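Local structure of alpha-Amylase (Thermotoga maritima, 2B5D) at residues 149-154 against 418-423; 162-167 against 520-525; 457-462 against 483-488. The protein is an alpha-amylase of glycoside hydrolase family 57, with a largely parallel-stranded alpha/beta domain joined to a helical C-terminal region. One frame throughout, in Å; residues are numbered along the deposited sequence.

Contact 1: residues 149-154 against 418-423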
loop_
_atom_site.group_PDB
_atom_site.type_symbol
_atom_site.label_atom_id
_atom_site.label_comp_id
_atom_site.label_asym_id
_atom_site.label_seq_id
_atom_site.Cartn_x
_atom_site.Cartn_y
_atom_site.Cartn_z
ATOM N N LEU A 149 15.150 -19.753 18.965
ATOM C CA LEU A 149 14.904 -21.172 19.302
ATOM C C LEU A 149 13.778 -21.357 20.296
ATOM O O LEU A 149 13.092 -22.325 20.196
ATOM C CB LEU A 149 16.172 -21.887 19.751
ATOM C CG LEU A 149 17.303 -21.805 18.738
ATOM C CD1 LEU A 149 18.646 -22.349 19.318
ATOM C CD2 LEU A 149 16.924 -22.446 17.349
ATOM N N PRO A 150 13.592 -20.427 21.264
ATOM C CA PRO A 150 12.439 -20.589 22.169
ATOM C C PRO A 150 11.073 -20.542 21.487
ATOM O O PRO A 150 10.069 -21.021 22.051
ATOM C CB PRO A 150 12.576 -19.396 23.158
ATOM C CG PRO A 150 13.949 -18.973 23.051
ATOM C CD PRO A 150 14.423 -19.269 21.652
ATOM N N LEU A 151 10.992 -19.932 20.314
ATOM C CA LEU A 151 9.744 -20.012 19.595
ATOM C C LEU A 151 9.425 -21.459 19.145
ATOM O O LEU A 151 8.271 -21.855 19.102
ATOM C CB LEU A 151 9.767 -19.054 18.392
ATOM C CG LEU A 151 8.427 -18.907 17.646
ATOM C CD1 LEU A 151 7.261 -18.452 18.575
ATOM C CD2 LEU A 151 8.621 -17.993 16.407
ATOM N N TYR A 152 10.459 -22.232 18.850
ATOM C CA TYR A 152 10.351 -23.604 18.336
ATOM C C TYR A 152 10.593 -24.751 19.352
ATOM O O TYR A 152 10.828 -25.903 18.953
ATOM C CB TYR A 152 11.344 -23.751 17.196
ATOM C CG TYR A 152 11.012 -22.748 16.128
ATOM C CD1 TYR A 152 9.853 -22.922 15.338
ATOM C CD2 TYR A 152 11.813 -21.587 15.928
ATOM C CE1 TYR A 152 9.506 -22.015 14.387
ATOM C CE2 TYR A 152 11.453 -20.640 14.942
ATOM C CZ TYR A 152 10.300 -20.870 14.183
ATOM O OH TYR A 152 9.913 -19.996 13.190
ATOM N N GLN A 153 10.521 -24.443 20.646
ATOM C CA GLN A 153 10.935 -25.418 21.664
ATOM C C GLN A 153 10.069 -26.699 21.678
ATOM O O GLN A 153 10.490 -27.737 22.194
ATOM C CB GLN A 153 10.981 -24.802 23.044
ATOM C CG GLN A 153 9.686 -24.336 23.596
ATOM C CD GLN A 153 9.904 -23.512 24.859
ATOM O OE1 GLN A 153 9.742 -24.005 25.970
ATOM N NE2 GLN A 153 10.319 -22.266 24.687
ATOM N N MET A 154 8.869 -26.591 21.116
ATOM C CA MET A 154 7.999 -27.729 21.023
ATOM C C MET A 154 8.313 -28.627 19.825
ATOM O O MET A 154 7.671 -29.628 19.643
ATOM C CB MET A 154 6.533 -27.305 21.042
ATOM C CG MET A 154 5.650 -28.493 21.265
ATOM S SD MET A 154 4.089 -27.974 21.928
ATOM C CE MET A 154 3.276 -29.589 22.016
ATOM N N TRP A 418 -1.084 -16.937 10.096
ATOM C CA TRP A 418 -1.074 -17.742 8.884
ATOM C C TRP A 418 0.364 -18.298 8.737
ATOM O O TRP A 418 0.576 -19.449 8.339
ATOM C CB TRP A 418 -1.479 -16.867 7.664
ATOM C CG TRP A 418 -1.418 -17.571 6.314
ATOM C CD1 TRP A 418 -2.449 -18.188 5.669
ATOM C CD2 TRP A 418 -0.255 -17.742 5.465
ATOM N NE1 TRP A 418 -2.010 -18.732 4.478
ATOM C CE2 TRP A 418 -0.671 -18.474 4.331
ATOM C CE3 TRP A 418 1.101 -17.364 5.568
ATOM C CZ2 TRP A 418 0.216 -18.830 3.296
ATOM C CZ3 TRP A 418 1.988 -17.727 4.531
ATOM C CH2 TRP A 418 1.535 -18.442 3.413
ATOM N N ILE A 419 1.338 -17.451 9.064
ATOM C CA ILE A 419 2.738 -17.825 9.035
ATOM C C ILE A 419 3.034 -18.961 10.029
ATOM O O ILE A 419 3.774 -19.884 9.697
ATOM C CB ILE A 419 3.654 -16.608 9.281
ATOM C CG1 ILE A 419 3.747 -15.757 8.002
ATOM C CG2 ILE A 419 5.059 -17.041 9.773
ATOM C CD1 ILE A 419 4.549 -14.456 8.144
ATOM N N TYR A 420 2.434 -18.884 11.222
ATOM C CA TYR A 420 2.654 -19.864 12.264
ATOM C C TYR A 420 2.080 -21.240 11.975
ATOM O O TYR A 420 2.809 -22.219 12.088
ATOM C CB TYR A 420 2.202 -19.359 13.622
ATOM C CG TYR A 420 3.147 -18.352 14.181
ATOM C CD1 TYR A 420 2.735 -17.432 15.156
ATOM C CD2 TYR A 420 4.450 -18.283 13.717
ATOM C CE1 TYR A 420 3.626 -16.473 15.681
ATOM C CE2 TYR A 420 5.342 -17.329 14.206
ATOM C CZ TYR A 420 4.927 -16.429 15.190
ATOM O OH TYR A 420 5.843 -15.505 15.679
ATOM N N ARG A 421 0.807 -21.335 11.579
ATOM C CA ARG A 421 0.272 -22.652 11.249
ATOM C C ARG A 421 0.968 -23.235 10.040
ATOM O O ARG A 421 1.088 -24.452 9.934
ATOM C CB ARG A 421 -1.263 -22.711 11.127
ATOM C CG ARG A 421 -1.866 -21.726 10.149
ATOM C CD ARG A 421 -3.042 -22.322 9.354
ATOM N NE ARG A 421 -3.244 -21.529 8.137
ATOM C CZ ARG A 421 -4.403 -21.375 7.500
ATOM N NH1 ARG A 421 -4.451 -20.617 6.403
ATOM N NH2 ARG A 421 -5.512 -21.963 7.950
ATOM N N HIS A 422 1.467 -22.391 9.151
ATOM C CA HIS A 422 2.287 -22.922 8.070
ATOM C C HIS A 422 3.632 -23.447 8.540
ATOM O O HIS A 422 4.104 -24.474 8.033
ATOM C CB HIS A 422 2.452 -21.931 6.909
ATOM C CG HIS A 422 1.332 -22.006 5.921
ATOM N ND1 HIS A 422 0.219 -21.195 5.996
ATOM C CD2 HIS A 422 1.113 -22.853 4.885
ATOM C CE1 HIS A 422 -0.633 -21.531 5.041
ATOM N NE2 HIS A 422 -0.108 -22.525 4.344
ATOM N N LEU A 423 4.253 -22.751 9.490
ATOM C CA LEU A 423 5.485 -23.241 10.076
ATOM C C LEU A 423 5.283 -24.579 10.808
ATOM O O LEU A 423 6.043 -25.517 10.627
ATOM C CB LEU A 423 6.094 -22.175 10.972
ATOM C CG LEU A 423 7.349 -21.389 10.507
ATOM C CD1 LEU A 423 7.793 -21.562 9.062
ATOM C CD2 LEU A 423 7.212 -19.928 10.868
#

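Contact 2: residues 162-167 against 520-525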
loop_
_atom_site.group_PDB
_atom_site.type_symbol
_atom_site.label_atom_id
_atom_site.label_comp_id
_atom_site.label_asym_id
_atom_site.label_seq_id
_atom_site.Cartn_x
_atom_site.Cartn_y
_atom_site.Cartn_z
ATOM N N GLN A 162 18.624 -26.960 13.603
ATOM C CA GLN A 162 19.228 -25.600 13.649
ATOM C C GLN A 162 20.624 -25.569 14.224
ATOM O O GLN A 162 21.547 -25.018 13.609
ATOM C CB GLN A 162 18.344 -24.586 14.381
ATOM C CG GLN A 162 17.206 -24.052 13.541
ATOM C CD GLN A 162 17.623 -22.933 12.598
ATOM O OE1 GLN A 162 18.523 -22.122 12.919
ATOM N NE2 GLN A 162 16.924 -22.843 11.420
ATOM N N ILE A 163 20.818 -26.183 15.391
ATOM C CA ILE A 163 22.184 -26.226 16.017
ATOM C C ILE A 163 23.210 -26.993 15.210
ATOM O O ILE A 163 24.318 -26.459 14.928
ATOM C CB ILE A 163 22.123 -26.843 17.461
ATOM C CG1 ILE A 163 21.375 -25.872 18.396
ATOM C CG2 ILE A 163 23.524 -27.155 17.979
ATOM C CD1 ILE A 163 20.512 -26.556 19.394
ATOM N N THR A 164 22.873 -28.263 14.853
ATOM C CA THR A 164 23.825 -29.105 14.137
ATOM C C THR A 164 24.251 -28.566 12.826
ATOM O O THR A 164 25.437 -28.689 12.436
ATOM C CB THR A 164 23.240 -30.558 13.865
ATOM O OG1 THR A 164 22.930 -31.177 15.115
ATOM C CG2 THR A 164 24.208 -31.387 13.131
ATOM N N VAL A 165 23.282 -28.022 12.077
ATOM C CA VAL A 165 23.612 -27.434 10.792
ATOM C C VAL A 165 24.587 -26.257 10.916
ATOM O O VAL A 165 25.572 -26.190 10.168
ATOM C CB VAL A 165 22.350 -27.166 9.923
ATOM C CG1 VAL A 165 22.714 -26.415 8.620
ATOM C CG2 VAL A 165 21.668 -28.519 9.560
ATOM N N GLY A 166 24.358 -25.379 11.898
ATOM C CA GLY A 166 25.322 -24.329 12.208
ATOM C C GLY A 166 26.707 -24.853 12.528
ATOM O O GLY A 166 27.722 -24.347 12.001
ATOM N N VAL A 167 26.746 -25.867 13.416
ATOM C CA VAL A 167 28.017 -26.462 13.864
ATOM C C VAL A 167 28.798 -27.016 12.682
ATOM O O VAL A 167 29.973 -26.670 12.486
ATOM C CB VAL A 167 27.776 -27.542 14.996
ATOM C CG1 VAL A 167 29.017 -28.341 15.263
ATOM C CG2 VAL A 167 27.239 -26.835 16.330
ATOM N N PHE A 520 19.053 -33.765 4.660
ATOM C CA PHE A 520 17.719 -33.663 5.241
ATOM C C PHE A 520 17.550 -34.598 6.385
ATOM O O PHE A 520 16.589 -34.469 7.142
ATOM C CB PHE A 520 16.639 -33.963 4.176
ATOM C CG PHE A 520 16.555 -35.436 3.769
ATOM C CD1 PHE A 520 15.658 -36.296 4.400
ATOM C CD2 PHE A 520 17.397 -35.952 2.763
ATOM C CE1 PHE A 520 15.604 -37.656 4.049
ATOM C CE2 PHE A 520 17.341 -37.297 2.401
ATOM C CZ PHE A 520 16.444 -38.144 3.055
ATOM N N ARG A 521 18.447 -35.604 6.460
ATOM C CA ARG A 521 18.346 -36.648 7.501
ATOM C C ARG A 521 18.565 -36.167 8.944
ATOM O O ARG A 521 17.962 -36.769 9.897
ATOM C CB ARG A 521 19.101 -37.932 7.111
ATOM C CG ARG A 521 18.240 -38.839 6.155
ATOM C CD ARG A 521 18.999 -40.026 5.528
ATOM N NE ARG A 521 19.984 -39.576 4.554
ATOM C CZ ARG A 521 19.855 -39.661 3.229
ATOM N NH1 ARG A 521 18.815 -40.259 2.674
ATOM N NH2 ARG A 521 20.809 -39.195 2.443
ATOM N N VAL A 522 19.269 -35.017 9.107
ATOM C CA VAL A 522 19.229 -34.293 10.411
ATOM C C VAL A 522 17.846 -34.249 11.029
ATOM O O VAL A 522 17.704 -34.248 12.262
ATOM C CB VAL A 522 19.724 -32.785 10.417
ATOM C CG1 VAL A 522 21.212 -32.656 10.732
ATOM C CG2 VAL A 522 19.251 -31.952 9.196
ATOM N N MET A 523 16.802 -34.222 10.212
ATOM C CA MET A 523 15.422 -34.058 10.771
ATOM C C MET A 523 14.806 -35.348 11.238
ATOM O O MET A 523 13.710 -35.372 11.821
ATOM C CB MET A 523 14.493 -33.378 9.767
ATOM C CG MET A 523 14.907 -31.913 9.444
ATOM S SD MET A 523 14.729 -30.846 10.895
ATOM C CE MET A 523 12.949 -30.873 11.284
ATOM N N ALA A 524 15.490 -36.447 10.965
ATOM C CA ALA A 524 14.929 -37.736 11.377
ATOM C C ALA A 524 15.512 -38.260 12.716
ATOM O O ALA A 524 15.128 -39.357 13.162
ATOM C CB ALA A 524 15.102 -38.780 10.246
ATOM N N ARG A 525 16.439 -37.504 13.333
ATOM C CA ARG A 525 17.112 -37.944 14.572
ATOM C C ARG A 525 16.202 -37.942 15.764
ATOM O O ARG A 525 15.169 -37.288 15.742
ATOM C CB ARG A 525 18.321 -37.122 14.896
ATOM C CG ARG A 525 19.334 -37.051 13.832
ATOM C CD ARG A 525 19.523 -35.593 13.801
ATOM N NE ARG A 525 20.771 -35.102 14.304
ATOM C CZ ARG A 525 21.012 -33.825 14.643
ATOM N NH1 ARG A 525 20.073 -32.864 14.596
ATOM N NH2 ARG A 525 22.237 -33.534 15.025
#

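Contact 3: residues 457-462 against 483-488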
loop_
_atom_site.group_PDB
_atom_site.type_symbol
_atom_site.label_atom_id
_atom_site.label_comp_id
_atom_site.label_asym_id
_atom_site.label_seq_id
_atom_site.Cartn_x
_atom_site.Cartn_y
_atom_site.Cartn_z
ATOM N N PHE A 457 14.318 -23.486 6.908
ATOM C CA PHE A 457 15.241 -22.820 7.774
ATOM C C PHE A 457 15.190 -21.318 7.413
ATOM O O PHE A 457 15.224 -20.446 8.262
ATOM C CB PHE A 457 16.671 -23.352 7.537
ATOM C CG PHE A 457 17.076 -24.546 8.417
ATOM C CD1 PHE A 457 18.351 -25.092 8.297
ATOM C CD2 PHE A 457 16.190 -25.137 9.321
ATOM C CE1 PHE A 457 18.760 -26.195 9.074
ATOM C CE2 PHE A 457 16.605 -26.230 10.116
ATOM C CZ PHE A 457 17.863 -26.748 9.999
ATOM N N LEU A 458 15.221 -21.051 6.119
ATOM C CA LEU A 458 15.166 -19.695 5.579
ATOM C C LEU A 458 13.895 -18.990 6.060
ATOM O O LEU A 458 13.972 -17.878 6.538
ATOM C CB LEU A 458 15.281 -19.772 4.072
ATOM C CG LEU A 458 16.550 -19.319 3.326
ATOM C CD1 LEU A 458 17.786 -18.974 4.088
ATOM C CD2 LEU A 458 16.843 -20.121 1.999
ATOM N N ALA A 459 12.752 -19.656 6.014
ATOM C CA ALA A 459 11.538 -19.122 6.652
ATOM C C ALA A 459 11.569 -18.888 8.176
ATOM O O ALA A 459 10.622 -18.243 8.705
ATOM C CB ALA A 459 10.326 -20.026 6.327
ATOM N N GLN A 460 12.554 -19.495 8.879
ATOM C CA GLN A 460 12.699 -19.382 10.336
ATOM C C GLN A 460 13.538 -18.187 10.784
ATOM O O GLN A 460 13.448 -17.804 11.950
ATOM C CB GLN A 460 13.320 -20.669 10.949
ATOM C CG GLN A 460 12.373 -21.865 11.001
ATOM C CD GLN A 460 13.038 -23.145 11.534
ATOM O OE1 GLN A 460 14.146 -23.533 11.127
ATOM N NE2 GLN A 460 12.389 -23.761 12.494
ATOM N N SER A 461 14.391 -17.652 9.901
ATOM C CA SER A 461 15.171 -16.459 10.212
ATOM C C SER A 461 14.402 -15.476 11.103
ATOM O O SER A 461 13.276 -15.077 10.766
ATOM C CB SER A 461 15.594 -15.748 8.938
ATOM O OG SER A 461 16.279 -16.634 8.071
ATOM N N SER A 462 15.015 -15.119 12.243
ATOM C CA SER A 462 14.386 -14.230 13.240
ATOM C C SER A 462 14.280 -12.807 12.670
ATOM O O SER A 462 13.302 -12.077 12.917
ATOM C CB SER A 462 15.179 -14.199 14.548
ATOM O OG SER A 462 16.457 -13.664 14.261
ATOM N N LEU A 483 7.566 -16.139 0.898
ATOM C CA LEU A 483 8.283 -16.654 -0.257
ATOM C C LEU A 483 8.893 -18.071 0.023
ATOM O O LEU A 483 8.673 -19.012 -0.726
ATOM C CB LEU A 483 9.345 -15.650 -0.675
ATOM C CG LEU A 483 10.290 -16.003 -1.821
ATOM C CD1 LEU A 483 9.478 -16.233 -3.087
ATOM C CD2 LEU A 483 11.216 -14.856 -2.003
ATOM N N HIS A 484 9.624 -18.219 1.126
ATOM C CA HIS A 484 10.146 -19.523 1.523
ATOM C C HIS A 484 9.075 -20.526 1.930
ATOM O O HIS A 484 9.218 -21.703 1.638
ATOM C CB HIS A 484 11.236 -19.332 2.585
ATOM C CG HIS A 484 12.402 -18.567 2.060
ATOM N ND1 HIS A 484 12.750 -17.316 2.529
ATOM C CD2 HIS A 484 13.236 -18.825 1.035
ATOM C CE1 HIS A 484 13.798 -16.864 1.855
ATOM N NE2 HIS A 484 14.118 -17.768 0.945
ATOM N N ILE A 485 7.993 -20.079 2.555
ATOM C CA ILE A 485 6.938 -21.008 2.824
ATOM C C ILE A 485 6.427 -21.618 1.509
ATOM O O ILE A 485 6.326 -22.844 1.380
ATOM C CB ILE A 485 5.787 -20.351 3.612
ATOM C CG1 ILE A 485 6.202 -20.141 5.069
ATOM C CG2 ILE A 485 4.532 -21.236 3.583
ATOM C CD1 ILE A 485 5.286 -19.172 5.839
ATOM N N LYS A 486 6.132 -20.750 0.531
ATOM C CA LYS A 486 5.586 -21.127 -0.763
ATOM C C LYS A 486 6.522 -22.056 -1.526
ATOM O O LYS A 486 6.067 -23.045 -2.087
ATOM C CB LYS A 486 5.278 -19.876 -1.609
ATOM C CG LYS A 486 4.686 -20.203 -3.006
ATOM C CD LYS A 486 3.132 -20.021 -3.054
ATOM C CE LYS A 486 2.520 -19.973 -4.517
ATOM N NZ LYS A 486 2.440 -21.338 -5.191
ATOM N N ARG A 487 7.817 -21.727 -1.558
ATOM C CA ARG A 487 8.779 -22.596 -2.186
ATOM C C ARG A 487 8.772 -24.001 -1.547
ATOM O O ARG A 487 8.819 -25.029 -2.254
ATOM C CB ARG A 487 10.171 -21.948 -2.135
ATOM C CG ARG A 487 10.273 -20.703 -2.992
ATOM C CD ARG A 487 11.695 -20.181 -3.129
ATOM N NE ARG A 487 11.730 -19.047 -4.077
ATOM C CZ ARG A 487 12.598 -18.025 -4.061
ATOM N NH1 ARG A 487 13.536 -17.926 -3.105
ATOM N NH2 ARG A 487 12.529 -17.068 -5.005
ATOM N N PHE A 488 8.670 -24.054 -0.211
ATOM C CA PHE A 488 8.632 -25.332 0.491
ATOM C C PHE A 488 7.390 -26.132 0.094
ATOM O O PHE A 488 7.475 -27.352 -0.132
ATOM C CB PHE A 488 8.695 -25.127 2.022
ATOM C CG PHE A 488 8.527 -26.400 2.836
ATOM C CD1 PHE A 488 9.635 -27.006 3.454
ATOM C CD2 PHE A 488 7.276 -26.964 3.009
ATOM C CE1 PHE A 488 9.496 -28.165 4.210
ATOM C CE2 PHE A 488 7.116 -28.125 3.762
ATOM C CZ PHE A 488 8.238 -28.734 4.369
#

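Contact 1: residues 149-154 against 418-423
Leu151 meets Tyr420, and Tyr152 meets Leu423. Both pairs meet by van der Waals contact, at the hydroxyl ends of the tyrosines, and no hydrogen bond joins the segments. Leu151 CD2 lies 3.8 Å from Tyr420 OH and 4.0 Å from Tyr420 CE2. The two side chains run at about a right angle. Tyr152 OH lies 3.6 Å from Leu423 CD2, with Leu423 CG at the edge of the Tyr152 ring, near its plane. Leu151 extends because its CG is anti to the backbone N (chi1 -172°). The loop 149-154 follows strand 137-142, which is parallel to both its neighbours in the sheet, and leads into helix 156-174. Here a strand-to-helix loop of the alpha/beta domain packs on the start of helix 418-436, in the helical C-terminal part. Within the loop, Leu151 CB sits 4.0 Å above the plane of the Tyr152 ring, offset toward its rim. Gln153 NE2 bonds to a lone pair of Pro150 O at 2.9 Å. On the helix, Trp418 O accepts from His422 N and from His422 ND1, which arrive from opposite faces of its plane. His422 ND1 lies 3.3 Å above the centre of the Trp418 ring, and its bond to Trp418 O probably helps to hold the imidazole there. Leu299 of the second subunit packs on Leu151 and Tyr152, and Pro280 of the third subunit packs on His422.

Contact 2: residues 162-167 against 520-525
Thr164 is the first residue of helix segment 162-167 to meet 520-525, and it faces both Arg525 and Val522. Its OG1 is anti to the carbonyl carbon (chi1 -60°), which turns the hydroxyl to the edge of the Arg525 guanidinium. Arg525 NH2 donates to Thr164 OG1 at 2.5 Å with an N-H...O angle of 158°. The length is very short, so its exact value is doubtful. The methyl of Thr164 takes the other branch, and its CG2 lies 4.0 Å from Val522 CG1. Val165 comes next and adds a looser touch, CG2 to Val522 CG2 at 4.2 Å. Val522 CG1 thus touches both the arginine, 4.0 Å above the centre of one face of the Arg525 guanidinium, and the threonine methyl. Residues 520-523 form a 3-10 turn near the C terminus. The contact therefore lays the chain's tail on helix 156-174 of the alpha/beta domain. Thr164 OG1 has two further bonds, donating to Asn160 O and accepting from Asn199 ND2. These two would probably fix the rotation of the buried hydroxyl, with Arg525 as a third, less certain partner, and the arginine's charge meets a neutral acceptor here.

Contact 3: residues 457-462 against 483-488
His484 holds its CG anti to the carbonyl carbon (chi1 -63°), and this swings the imidazole up against Leu458. The Leu458 torsions lie away from the staggered positions (chi1 -108°), so the placing of its methyls is less certain than that of its CB. Two helices of the helical C-terminal domain meet here: the end of helix 443-458 and the middle of helix 473-496. The main interaction is a CH-pi contact. Leu458 CB stands 3.7 Å from the centroid of the His484 ring and only 6° off the ring normal. The leucine CB thus lies over one face of the imidazole, with the two side chains at an oblique angle. From CB the branch runs outward to the rim of the ring. Ala459 follows, within a type I turn from Leu458 to Ser461. Its small side chain lets the backbones come close, with Ala459 CA and His484 CA 5.3 Å apart. Ala459 N is 3.8 Å from His484 CB, and the two CB atoms are 3.9 Å apart. All four touching residues are buried. Asp512 packs on both Leu458 and His484 and forms a salt bridge with Arg487, one turn further along helix 473-496. Glu455 also touches His484 and Arg487. Lys486 NZ, on the same helix, donates to His23 O of the third subunit. The last touch across the pair is apolar and loose: Ala459 CB to Ile485 CG1, 4.3 Å.

In the fold
Contacts 1 and 2 join the alpha/beta domain to the C-terminal region, and contact 3, within that region, adjoins both. All three are on the same side of the chain's centre. Contacts 1 and 3 are nearest, with centres about 12 Å apart. Between them, Leu423 CD1 is 4.0 Å from Ala459 CB and Trp418 CZ3 is 3.8 Å from Ile485 CD1. Contacts 2 and 3 lie about 16 Å apart between centres. A probable hydrogen bond, Gln162 NE2 to Gln460 OE1 at 2.9 Å, links them, and Phe457 packs on Val165. Contacts 1 and 2, centres about 17 Å apart, touch through Leu149 and Gln162. In sequence, contact 3 is nested within the loop closed by contact 2.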